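Local coordinates for 1-deoxy-D-xylulose 5-phosphate reductoisomerase (Zymomonas mobilis, PDB 1R0K), which catalyses the NADPH-dependent rearrangement and reduction of 1-deoxy-D-xylulose 5-phosphate to 2-C-methyl-D-erythritol 4-phosphate, a step of isoprenoid biosynthesis that requires a divalent metal ion, at residues T214-G219 against F305-L310; V33-A38 against V87-M92; M266-G271 against T282-L287; A155-F160 against H227-P232. One frame throughout, in Å; residues are numbered along the deposited sequence.

Interaction 1 (T214-G219 against F305-L310); sequences TMMNKG and FPALTL
A Met-aromatic contact between M215 and F305 joins the break between helices 206-214 and 216-229 to the approach of helix 307-317. M215, with a positive phi of 73°, leaves the first helix and sits at the N-cap position of the second. Its SD rides over one face of the F305 ring, 4.0 Å from the ring centroid and displaced toward the rim, with F305 CG the nearest ring atom. A nearly extended chi2 of -160° carries the sulfur there, while M215 CG lies 3.7 Å from F305 CD2. The edge of the same ring meets T214 O. That carbonyl is also 3.6 Å from A307 CB, and a water donates to T214 O (2.9 Å) while accepting from A307 N (2.9 Å), so it ties A307 N to the break. M216, bent at chi2 and chi3, also brings its CE to 3.6 Å from A307 CB. L308 CD2 is 3.6 Å from M215 O, which accepts from G219 N, and also touches K218 CB. An ST turn, M216 N to T214 OG1 at 3.2 Å, spans the break. The K218 ammonium leaves the contact for T174 O, E152 and E221; K218 and N217 are predicted to bind the substrate. Around this buried contact, M215 and K218 lie on A175 of strand 168-175, M216 packs on M325 and N329 of helix 321-337, and L310 reaches V350 and E351 of helix 345-356.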
loop_
_atom_site.group_PDB
_atom_site.type_symbol
_atom_site.label_atom_id
_atom_site.label_comp_id
_atom_site.label_asym_id
_atom_site.label_seq_id
_atom_site.Cartn_x
_atom_site.Cartn_y
_atom_site.Cartn_z
ATOM N N THR B 214 23.667 9.752 12.830
ATOM C CA THR B 214 24.542 9.857 11.665
ATOM C C THR B 214 23.845 9.344 10.409
ATOM O O THR B 214 24.326 9.543 9.293
ATOM C CB THR B 214 25.812 9.021 11.851
ATOM O OG1 THR B 214 25.451 7.638 11.913
ATOM C CG2 THR B 214 26.537 9.412 13.137
ATOM N N MET B 215 22.706 8.686 10.613
ATOM C CA MET B 215 21.922 8.093 9.544
ATOM C C MET B 215 22.594 6.835 9.003
ATOM O O MET B 215 22.280 6.370 7.909
ATOM C CB MET B 215 21.652 9.099 8.415
ATOM C CG MET B 215 20.588 10.134 8.767
ATOM S SD MET B 215 19.859 10.936 7.315
ATOM C CE MET B 215 18.613 9.731 6.837
ATOM N N MET B 216 23.516 6.280 9.784
ATOM C CA MET B 216 24.193 5.050 9.397
ATOM C C MET B 216 23.135 3.946 9.420
ATOM O O MET B 216 23.180 3.003 8.626
ATOM C CB MET B 216 25.304 4.719 10.394
ATOM C CG MET B 216 26.086 3.457 10.068
ATOM S SD MET B 216 26.949 3.542 8.480
ATOM C CE MET B 216 28.255 4.682 8.872
ATOM N N ASN B 217 22.178 4.073 10.335
ATOM C CA ASN B 217 21.110 3.084 10.445
ATOM C C ASN B 217 20.385 2.992 9.112
ATOM O O ASN B 217 20.036 1.899 8.677
ATOM C CB ASN B 217 20.133 3.448 11.580
ATOM C CG ASN B 217 19.258 4.659 11.257
ATOM O OD1 ASN B 217 19.735 5.676 10.755
ATOM N ND2 ASN B 217 17.972 4.551 11.566
ATOM N N LYS B 218 20.181 4.134 8.454
ATOM C CA LYS B 218 19.510 4.151 7.154
ATOM C C LYS B 218 20.375 3.532 6.074
ATOM O O LYS B 218 19.865 2.872 5.167
ATOM C CB LYS B 218 19.142 5.575 6.728
ATOM C CG LYS B 218 17.839 6.068 7.297
ATOM C CD LYS B 218 16.684 5.153 6.913
ATOM C CE LYS B 218 15.614 5.231 7.980
ATOM N NZ LYS B 218 14.452 4.363 7.718
ATOM N N GLY B 219 21.683 3.767 6.159
ATOM C CA GLY B 219 22.592 3.205 5.176
ATOM C C GLY B 219 22.579 1.690 5.271
ATOM O O GLY B 219 22.590 0.994 4.258
ATOM N N PHE B 305 25.037 13.998 5.632
ATOM C CA PHE B 305 25.050 12.643 6.171
ATOM C C PHE B 305 25.790 11.700 5.221
ATOM O O PHE B 305 25.185 10.856 4.562
ATOM C CB PHE B 305 23.609 12.175 6.428
ATOM C CG PHE B 305 22.849 13.082 7.356
ATOM C CD1 PHE B 305 22.070 14.123 6.856
ATOM C CD2 PHE B 305 22.972 12.941 8.735
ATOM C CE1 PHE B 305 21.426 15.018 7.718
ATOM C CE2 PHE B 305 22.331 13.832 9.611
ATOM C CZ PHE B 305 21.557 14.873 9.098
ATOM N N PRO B 306 27.127 11.833 5.150
ATOM C CA PRO B 306 27.973 11.005 4.281
ATOM C C PRO B 306 27.843 9.497 4.478
ATOM O O PRO B 306 28.227 8.716 3.605
ATOM C CB PRO B 306 29.386 11.526 4.568
ATOM C CG PRO B 306 29.289 12.054 5.974
ATOM C CD PRO B 306 27.948 12.745 5.969
ATOM N N ALA B 307 27.300 9.083 5.617
ATOM C CA ALA B 307 27.119 7.658 5.869
ATOM C C ALA B 307 26.223 7.063 4.784
ATOM O O ALA B 307 26.358 5.891 4.429
ATOM C CB ALA B 307 26.494 7.435 7.250
ATOM N N LEU B 308 25.307 7.874 4.259
ATOM C CA LEU B 308 24.401 7.402 3.218
ATOM C C LEU B 308 25.195 7.083 1.959
ATOM O O LEU B 308 24.940 6.081 1.292
ATOM C CB LEU B 308 23.316 8.449 2.917
ATOM C CG LEU B 308 22.323 8.728 4.054
ATOM C CD1 LEU B 308 21.280 9.745 3.590
ATOM C CD2 LEU B 308 21.643 7.425 4.483
ATOM N N THR B 309 26.168 7.930 1.643
ATOM C CA THR B 309 26.999 7.708 0.466
ATOM C C THR B 309 27.889 6.483 0.651
ATOM O O THR B 309 28.070 5.688 -0.276
ATOM C CB THR B 309 27.885 8.924 0.179
ATOM O OG1 THR B 309 27.053 10.065 -0.064
ATOM C CG2 THR B 309 28.765 8.668 -1.043
ATOM N N LEU B 310 28.443 6.332 1.851
ATOM C CA LEU B 310 29.303 5.195 2.151
ATOM C C LEU B 310 28.539 3.892 1.932
ATOM O O LEU B 310 29.063 2.945 1.341
ATOM C CB LEU B 310 29.811 5.274 3.596
ATOM C CG LEU B 310 30.769 6.434 3.898
ATOM C CD1 LEU B 310 31.263 6.336 5.334
ATOM C CD2 LEU B 310 31.948 6.391 2.922
HETATM O O HOH W 1 26.869 10.452 8.122
#

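Interaction 2 (V33-A38 against V87-M92)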
loop_
_atom_site.group_PDB
_atom_site.type_symbol
_atom_site.label_atom_id
_atom_site.label_comp_id
_atom_site.label_asym_id
_atom_site.label_seq_id
_atom_site.Cartn_x
_atom_site.Cartn_y
_atom_site.Cartn_z
ATOM N N VAL B 33 5.398 -23.658 21.042
ATOM C CA VAL B 33 6.760 -23.185 21.213
ATOM C C VAL B 33 7.777 -24.307 21.358
ATOM O O VAL B 33 7.670 -25.144 22.252
ATOM C CB VAL B 33 6.868 -22.268 22.437
ATOM C CG1 VAL B 33 8.299 -21.792 22.608
ATOM C CG2 VAL B 33 5.934 -21.082 22.271
ATOM N N ILE B 34 8.766 -24.315 20.472
ATOM C CA ILE B 34 9.818 -25.313 20.520
ATOM C C ILE B 34 10.939 -24.781 21.406
ATOM O O ILE B 34 11.082 -25.192 22.555
ATOM C CB ILE B 34 10.382 -25.612 19.110
ATOM C CG1 ILE B 34 9.265 -26.123 18.196
ATOM C CG2 ILE B 34 11.492 -26.657 19.199
ATOM C CD1 ILE B 34 8.597 -27.392 18.685
ATOM N N ALA B 35 11.727 -23.851 20.882
ATOM C CA ALA B 35 12.819 -23.293 21.662
ATOM C C ALA B 35 12.740 -21.786 21.822
ATOM O O ALA B 35 12.221 -21.076 20.961
ATOM C CB ALA B 35 14.151 -23.667 21.035
ATOM N N LEU B 36 13.244 -21.311 22.953
ATOM C CA LEU B 36 13.315 -19.887 23.237
ATOM C C LEU B 36 14.750 -19.681 23.685
ATOM O O LEU B 36 15.303 -20.524 24.389
ATOM C CB LEU B 36 12.369 -19.492 24.374
ATOM C CG LEU B 36 10.861 -19.632 24.168
ATOM C CD1 LEU B 36 10.156 -19.033 25.380
ATOM C CD2 LEU B 36 10.420 -18.917 22.886
ATOM N N THR B 37 15.369 -18.584 23.270
ATOM C CA THR B 37 16.740 -18.333 23.684
ATOM C C THR B 37 16.872 -16.901 24.159
ATOM O O THR B 37 16.074 -16.041 23.794
ATOM C CB THR B 37 17.740 -18.538 22.534
ATOM O OG1 THR B 37 17.732 -17.387 21.679
ATOM C CG2 THR B 37 17.380 -19.776 21.730
ATOM N N ALA B 38 17.879 -16.659 24.987
ATOM C CA ALA B 38 18.148 -15.326 25.498
ATOM C C ALA B 38 19.661 -15.193 25.592
ATOM O O ALA B 38 20.388 -16.152 25.338
ATOM C CB ALA B 38 17.504 -15.139 26.867
ATOM N N VAL B 87 22.673 -22.652 18.119
ATOM C CA VAL B 87 22.562 -23.215 16.786
ATOM C C VAL B 87 21.682 -24.457 16.826
ATOM O O VAL B 87 20.815 -24.638 15.975
ATOM C CB VAL B 87 23.948 -23.577 16.217
ATOM C CG1 VAL B 87 23.797 -24.313 14.890
ATOM C CG2 VAL B 87 24.767 -22.308 16.024
ATOM N N GLU B 88 21.895 -25.308 17.823
ATOM C CA GLU B 88 21.099 -26.523 17.944
ATOM C C GLU B 88 19.625 -26.191 18.127
ATOM O O GLU B 88 18.762 -26.820 17.519
ATOM C CB GLU B 88 21.604 -27.378 19.108
ATOM C CG GLU B 88 22.992 -27.954 18.869
ATOM C CD GLU B 88 23.536 -28.696 20.074
ATOM O OE1 GLU B 88 22.855 -29.624 20.563
ATOM O OE2 GLU B 88 24.647 -28.350 20.532
ATOM N N ALA B 89 19.331 -25.195 18.959
ATOM C CA ALA B 89 17.944 -24.796 19.172
ATOM C C ALA B 89 17.321 -24.383 17.839
ATOM O O ALA B 89 16.179 -24.732 17.538
ATOM C CB ALA B 89 17.874 -23.637 20.158
ATOM N N ALA B 90 18.088 -23.646 17.040
ATOM C CA ALA B 90 17.626 -23.167 15.742
ATOM C C ALA B 90 17.399 -24.307 14.755
ATOM O O ALA B 90 16.736 -24.132 13.731
ATOM C CB ALA B 90 18.639 -22.172 15.165
ATOM N N MET B 91 17.951 -25.473 15.067
ATOM C CA MET B 91 17.820 -26.635 14.201
ATOM C C MET B 91 16.802 -27.642 14.725
ATOM O O MET B 91 16.676 -28.732 14.179
ATOM C CB MET B 91 19.183 -27.320 14.049
ATOM C CG MET B 91 20.223 -26.479 13.328
ATOM S SD MET B 91 21.853 -27.257 13.323
ATOM C CE MET B 91 21.633 -28.497 12.055
ATOM N N MET B 92 16.072 -27.279 15.778
ATOM C CA MET B 92 15.089 -28.193 16.345
ATOM C C MET B 92 13.877 -28.451 15.445
ATOM O O MET B 92 13.054 -29.315 15.743
ATOM C CB MET B 92 14.653 -27.707 17.731
ATOM C CG MET B 92 15.752 -27.859 18.780
ATOM S SD MET B 92 15.244 -27.395 20.441
ATOM C CE MET B 92 14.284 -28.864 20.919
#
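I34, A35 and T37 meet A89 and M92 without any flat group between them: no ring or guanidinium takes part, so there are no faces or edges to stack, and methyl groups, the M92 methylene CB and its thioether make the contact. I34 CG2, anti to its backbone N, does the touching for the isoleucine; it lies 3.6 Å from M92 CB. The methionine side chain crosses it obliquely, and M92 SD and M92 CE are each 4.0 Å from I34 CG2. Beyond the isoleucine, M92 SD is 3.9 Å from A35 CB. A35 CB in turn meets A89 CB methyl to methyl at 3.8 Å, and T37 CG2 comes to 4.2 Å from A89 CB. Two successive strand residues, I34 and A35, both point at the helix, consistent with the psi of -76° at I34, far from extended values. On the other side, the bond from M92 N to A89 O closes the turn after helix 83-90, from which both side chains point toward the strand. T37 has chi1 near 79°, which sets OG1 in the crowded position and CG2 beside the backbone N; its OG1 is hydrogen-bonded to G11 N. This is helix-on-sheet packing in the Rossmann-type NADPH domain: helix 83-90, on the crossover from strand 78-81 to strand 96-99, lies on strand 31-38 and, through A89 on V58, on strand 56-59. The contact across the segments is thus apolar throughout, held by shape and dispersion, and the small A35 and A89 allow helix and sheet to come close, their CA atoms 5.9 Å apart.

Interaction 3 (M266-G271 against T282-L287)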
loop_
_atom_site.group_PDB
_atom_site.type_symbol
_atom_site.label_atom_id
_atom_site.label_comp_id
_atom_site.label_asym_id
_atom_site.label_seq_id
_atom_site.Cartn_x
_atom_site.Cartn_y
_atom_site.Cartn_z
ATOM N N MET B 266 5.565 -2.569 16.988
ATOM C CA MET B 266 6.264 -3.605 16.241
ATOM C C MET B 266 5.461 -4.893 16.095
ATOM O O MET B 266 5.855 -5.789 15.351
ATOM C CB MET B 266 7.622 -3.901 16.884
ATOM C CG MET B 266 8.678 -2.835 16.617
ATOM S SD MET B 266 8.969 -2.578 14.842
ATOM C CE MET B 266 9.729 -4.155 14.366
ATOM N N ARG B 267 4.341 -4.999 16.807
ATOM C CA ARG B 267 3.519 -6.199 16.680
ATOM C C ARG B 267 2.843 -6.227 15.312
ATOM O O ARG B 267 2.390 -7.276 14.861
ATOM C CB ARG B 267 2.469 -6.274 17.798
ATOM C CG ARG B 267 3.058 -6.733 19.131
ATOM C CD ARG B 267 2.041 -6.703 20.258
ATOM N NE ARG B 267 1.589 -5.343 20.537
ATOM C CZ ARG B 267 0.812 -5.011 21.563
ATOM N NH1 ARG B 267 0.404 -5.948 22.413
ATOM N NH2 ARG B 267 0.425 -3.749 21.729
ATOM N N THR B 268 2.778 -5.079 14.645
ATOM C CA THR B 268 2.161 -5.052 13.322
ATOM C C THR B 268 3.066 -5.784 12.329
ATOM O O THR B 268 2.629 -6.725 11.678
ATOM C CB THR B 268 1.871 -3.610 12.850
ATOM O OG1 THR B 268 0.826 -3.059 13.662
ATOM C CG2 THR B 268 1.427 -3.599 11.382
ATOM N N PRO B 269 4.334 -5.358 12.192
ATOM C CA PRO B 269 5.188 -6.086 11.246
ATOM C C PRO B 269 5.455 -7.526 11.715
ATOM O O PRO B 269 5.510 -8.446 10.905
ATOM C CB PRO B 269 6.461 -5.230 11.190
ATOM C CG PRO B 269 6.468 -4.526 12.536
ATOM C CD PRO B 269 5.013 -4.146 12.681
ATOM N N ILE B 270 5.614 -7.727 13.023
ATOM C CA ILE B 270 5.855 -9.076 13.530
ATOM C C ILE B 270 4.621 -9.919 13.230
ATOM O O ILE B 270 4.728 -11.029 12.711
ATOM C CB ILE B 270 6.134 -9.086 15.063
ATOM C CG1 ILE B 270 7.478 -8.417 15.359
ATOM C CG2 ILE B 270 6.165 -10.523 15.587
ATOM C CD1 ILE B 270 7.762 -8.236 16.837
ATOM N N GLY B 271 3.446 -9.377 13.549
ATOM C CA GLY B 271 2.207 -10.091 13.291
ATOM C C GLY B 271 2.102 -10.486 11.827
ATOM O O GLY B 271 1.566 -11.543 11.494
ATOM N N THR B 282 -3.788 -8.093 15.975
ATOM C CA THR B 282 -2.791 -7.751 16.991
ATOM C C THR B 282 -3.402 -6.559 17.710
ATOM O O THR B 282 -4.344 -5.949 17.211
ATOM C CB THR B 282 -1.420 -7.315 16.407
ATOM O OG1 THR B 282 -1.509 -5.974 15.916
ATOM C CG2 THR B 282 -0.984 -8.247 15.278
ATOM N N PRO B 283 -2.901 -6.229 18.905
ATOM C CA PRO B 283 -3.494 -5.077 19.589
ATOM C C PRO B 283 -2.879 -3.743 19.169
ATOM O O PRO B 283 -3.125 -2.719 19.791
ATOM C CB PRO B 283 -3.276 -5.397 21.064
ATOM C CG PRO B 283 -2.028 -6.193 21.058
ATOM C CD PRO B 283 -2.137 -7.076 19.838
ATOM N N ALA B 284 -2.089 -3.754 18.100
ATOM C CA ALA B 284 -1.467 -2.521 17.619
ATOM C C ALA B 284 -2.533 -1.445 17.407
ATOM O O ALA B 284 -3.629 -1.724 16.919
ATOM C CB ALA B 284 -0.716 -2.782 16.314
ATOM N N GLU B 285 -2.204 -0.214 17.772
ATOM C CA GLU B 285 -3.132 0.898 17.631
ATOM C C GLU B 285 -3.353 1.296 16.170
ATOM O O GLU B 285 -2.419 1.289 15.362
ATOM C CB GLU B 285 -2.612 2.098 18.426
ATOM C CG GLU B 285 -3.450 3.357 18.285
ATOM C CD GLU B 285 -2.990 4.471 19.210
ATOM O OE1 GLU B 285 -1.792 4.826 19.179
ATOM O OE2 GLU B 285 -3.831 4.998 19.967
ATOM N N SER B 286 -4.598 1.632 15.841
ATOM C CA SER B 286 -4.961 2.063 14.497
ATOM C C SER B 286 -4.566 3.527 14.347
ATOM O O SER B 286 -5.018 4.379 15.116
ATOM C CB SER B 286 -6.467 1.926 14.275
ATOM O OG SER B 286 -6.871 0.575 14.323
ATOM N N LEU B 287 -3.730 3.823 13.358
ATOM C CA LEU B 287 -3.282 5.191 13.151
ATOM C C LEU B 287 -4.461 6.145 12.946
ATOM O O LEU B 287 -5.312 5.929 12.086
ATOM C CB LEU B 287 -2.332 5.268 11.950
ATOM C CG LEU B 287 -1.712 6.648 11.690
ATOM C CD1 LEU B 287 -0.770 7.010 12.833
ATOM C CD2 LEU B 287 -0.960 6.641 10.364
#
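R267, T282 and P283 carry most of this contact, which lays the loop after helix 267-275 back along the helix start. The R267 guanidinium has the P283 ring over one face, the two side chains crossing at about a right angle; the pair is modelled too close, however, so the detail of the fit is doubtful. A bend at chi3 (-64°) turns NE out of the line of the extended chain. The charge is met outside the contact, NH2 by D265 and NH1 by D22 of helix 15-25. An alanine here would probably leave D22 and D265 without their positive partner. T282 packs against the helix backbone: its CG2 is 3.5 Å from R267 O, an oxygen that already accepts from G271 N, and 4.2 Å from G271 CA. G271, having no side chain, lets that methyl lie close over its CA. T282 OG1 accepts from A284 N (3.2 Å, 158°), an ST turn; A284 CB lies 3.1 Å from T268 OG1, a tight approach. The hydroxyls of T268 and T282, 4.4 Å apart between their OG1 atoms, both bond D254 O of the second subunit, as S286 OG does E251 of that subunit. The chemistry is therefore divided: methyl groups and a proline ring make the intrachain packing, while the polar ends are spent outward, the arginine on two carboxylates and the threonines on one carbonyl of the dimer partner, so that the loop packs on its own helix and is hydrogen-bonded to the second subunit.

Interaction 4 (A155-F160 against H227-P232); sequences AIFQCF and HLFQIP
F229 reaches from the end of helix 216-229 in among I156, F157 and F160 of helix 151-159 and the residue after it. Its CB is 3.8 Å from F160 CE1. I156 CG2, anti to its own backbone N, lies over one ring face, 3.5 Å from the F229 centroid and 16° off the normal, a CH-pi contact, while CD1 turns to F160: it sits above the centre of that ring, 3.8 Å from its plane, the two rings being oblique with planes at 42°. CD2 and CE2 both lie against I156 CG2, CE2 the nearer at 3.5 Å. F229 CE1 is 3.9 Å from F157 CA. At the tip CZ is 3.5 Å from I156 CG2. L228 CB lies on the opposite face of the F229 ring. The F160 edge meets I231 CG2, 4.0 Å from F160 CZ. An alanine here would probably leave I156 CG2 and the face of F160 without their aromatic partner and open a gap between the two helices. The side-chain contact is apolar, with backbone atoms F229 O and F157 N also lying against the rings; it joins two helices that also carry E152 and E221, both predicted metal ligands.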
loop_
_atom_site.group_PDB
_atom_site.type_symbol
_atom_site.label_atom_id
_atom_site.label_comp_id
_atom_site.label_asym_id
_atom_site.label_seq_id
_atom_site.Cartn_x
_atom_site.Cartn_y
_atom_site.Cartn_z
ATOM N N ALA B 155 7.466 -3.124 5.594
ATOM C CA ALA B 155 6.581 -2.232 4.852
ATOM C C ALA B 155 6.816 -2.440 3.359
ATOM O O ALA B 155 5.870 -2.510 2.572
ATOM C CB ALA B 155 6.869 -0.780 5.229
ATOM N N ILE B 156 8.084 -2.525 2.970
ATOM C CA ILE B 156 8.416 -2.741 1.565
ATOM C C ILE B 156 7.866 -4.093 1.131
ATOM O O ILE B 156 7.223 -4.213 0.087
ATOM C CB ILE B 156 9.930 -2.709 1.337
ATOM C CG1 ILE B 156 10.461 -1.302 1.652
ATOM C CG2 ILE B 156 10.247 -3.096 -0.112
ATOM C CD1 ILE B 156 11.974 -1.195 1.680
ATOM N N PHE B 157 8.104 -5.107 1.953
ATOM C CA PHE B 157 7.628 -6.444 1.654
ATOM C C PHE B 157 6.107 -6.492 1.408
ATOM O O PHE B 157 5.641 -7.168 0.481
ATOM C CB PHE B 157 8.014 -7.384 2.794
ATOM C CG PHE B 157 7.731 -8.816 2.503
ATOM C CD1 PHE B 157 6.445 -9.325 2.639
ATOM C CD2 PHE B 157 8.746 -9.658 2.064
ATOM C CE1 PHE B 157 6.178 -10.650 2.342
ATOM C CE2 PHE B 157 8.486 -10.985 1.765
ATOM C CZ PHE B 157 7.200 -11.481 1.904
ATOM N N GLN B 158 5.337 -5.775 2.226
ATOM C CA GLN B 158 3.879 -5.758 2.082
ATOM C C GLN B 158 3.398 -5.019 0.830
ATOM O O GLN B 158 2.254 -5.165 0.425
ATOM C CB GLN B 158 3.220 -5.133 3.319
ATOM C CG GLN B 158 3.356 -5.977 4.590
ATOM C CD GLN B 158 2.483 -5.481 5.731
ATOM O OE1 GLN B 158 1.316 -5.141 5.530
ATOM N NE2 GLN B 158 3.039 -5.458 6.942
ATOM N N CYS B 159 4.279 -4.231 0.224
ATOM C CA CYS B 159 3.944 -3.463 -0.973
ATOM C C CYS B 159 4.716 -3.934 -2.208
ATOM O O CYS B 159 4.573 -3.353 -3.283
ATOM C CB CYS B 159 4.273 -1.982 -0.753
ATOM S SG CYS B 159 3.467 -1.213 0.668
ATOM N N PHE B 160 5.518 -4.982 -2.047
ATOM C CA PHE B 160 6.379 -5.519 -3.107
ATOM C C PHE B 160 5.765 -6.612 -3.983
ATOM O O PHE B 160 5.079 -7.503 -3.493
ATOM C CB PHE B 160 7.665 -6.062 -2.462
ATOM C CG PHE B 160 8.780 -6.335 -3.435
ATOM C CD1 PHE B 160 9.618 -5.308 -3.857
ATOM C CD2 PHE B 160 8.993 -7.622 -3.930
ATOM C CE1 PHE B 160 10.661 -5.555 -4.761
ATOM C CE2 PHE B 160 10.030 -7.882 -4.834
ATOM C CZ PHE B 160 10.868 -6.842 -5.251
ATOM N N HIS B 227 19.588 -6.657 -0.611
ATOM C CA HIS B 227 19.663 -8.114 -0.648
ATOM C C HIS B 227 18.290 -8.758 -0.549
ATOM O O HIS B 227 18.032 -9.771 -1.180
ATOM C CB HIS B 227 20.562 -8.636 0.474
ATOM C CG HIS B 227 22.021 -8.459 0.200
ATOM N ND1 HIS B 227 22.781 -7.477 0.801
ATOM C CD2 HIS B 227 22.857 -9.123 -0.634
ATOM C CE1 HIS B 227 24.021 -7.546 0.349
ATOM N NE2 HIS B 227 24.093 -8.536 -0.523
ATOM N N LEU B 228 17.407 -8.164 0.242
ATOM C CA LEU B 228 16.062 -8.702 0.403
ATOM C C LEU B 228 15.218 -8.658 -0.861
ATOM O O LEU B 228 14.517 -9.618 -1.179
ATOM C CB LEU B 228 15.308 -7.929 1.481
ATOM C CG LEU B 228 15.621 -8.197 2.947
ATOM C CD1 LEU B 228 15.015 -7.087 3.802
ATOM C CD2 LEU B 228 15.071 -9.559 3.344
ATOM N N PHE B 229 15.277 -7.546 -1.578
ATOM C CA PHE B 229 14.432 -7.380 -2.742
ATOM C C PHE B 229 15.047 -7.587 -4.117
ATOM O O PHE B 229 14.341 -7.615 -5.120
ATOM C CB PHE B 229 13.716 -6.036 -2.597
ATOM C CG PHE B 229 12.976 -5.926 -1.289
ATOM C CD1 PHE B 229 11.873 -6.741 -1.038
ATOM C CD2 PHE B 229 13.453 -5.117 -0.266
ATOM C CE1 PHE B 229 11.264 -6.761 0.222
ATOM C CE2 PHE B 229 12.854 -5.127 1.000
ATOM C CZ PHE B 229 11.760 -5.951 1.246
ATOM N N GLN B 230 16.362 -7.740 -4.154
ATOM C CA GLN B 230 17.061 -8.039 -5.399
ATOM C C GLN B 230 16.754 -7.183 -6.626
ATOM O O GLN B 230 16.634 -7.711 -7.731
ATOM C CB GLN B 230 16.816 -9.511 -5.744
ATOM C CG GLN B 230 17.149 -10.477 -4.609
ATOM C CD GLN B 230 18.639 -10.766 -4.485
ATOM O OE1 GLN B 230 19.215 -11.468 -5.317
ATOM N NE2 GLN B 230 19.268 -10.225 -3.446
ATOM N N ILE B 231 16.605 -5.877 -6.450
ATOM C CA ILE B 231 16.374 -5.011 -7.600
ATOM C C ILE B 231 17.592 -4.098 -7.707
ATOM O O ILE B 231 18.319 -3.911 -6.732
ATOM C CB ILE B 231 15.089 -4.143 -7.462
ATOM C CG1 ILE B 231 15.230 -3.148 -6.315
ATOM C CG2 ILE B 231 13.865 -5.038 -7.269
ATOM C CD1 ILE B 231 14.098 -2.139 -6.261
ATOM N N PRO B 232 17.844 -3.533 -8.898
ATOM C CA PRO B 232 18.988 -2.641 -9.120
ATOM C C PRO B 232 19.081 -1.523 -8.081
ATOM O O PRO B 232 18.081 -0.887 -7.750
ATOM C CB PRO B 232 18.732 -2.100 -10.524
ATOM C CG PRO B 232 18.065 -3.255 -11.197
ATOM C CD PRO B 232 17.079 -3.718 -10.144
#

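Interactions 1 and 4 share helix 216-229, one at its start and one at its end, with centres 20 Å apart; their segments alternate along the chain. Between these ends lies E221, a predicted metal ligand together with E152, in the first turn of the helix used by interaction 4, so both contacts flank the probable active site. Interaction 3 is nested inside the loop closed by interaction 1 and comes within about 5 Å of interaction 4, nearest atoms, while also facing the second subunit. Interaction 2 stands apart in the NADPH-binding domain, its centre 34 Å from that of interaction 1, on the opposite side of the chain's centre, and 25 Å from that of interaction 3.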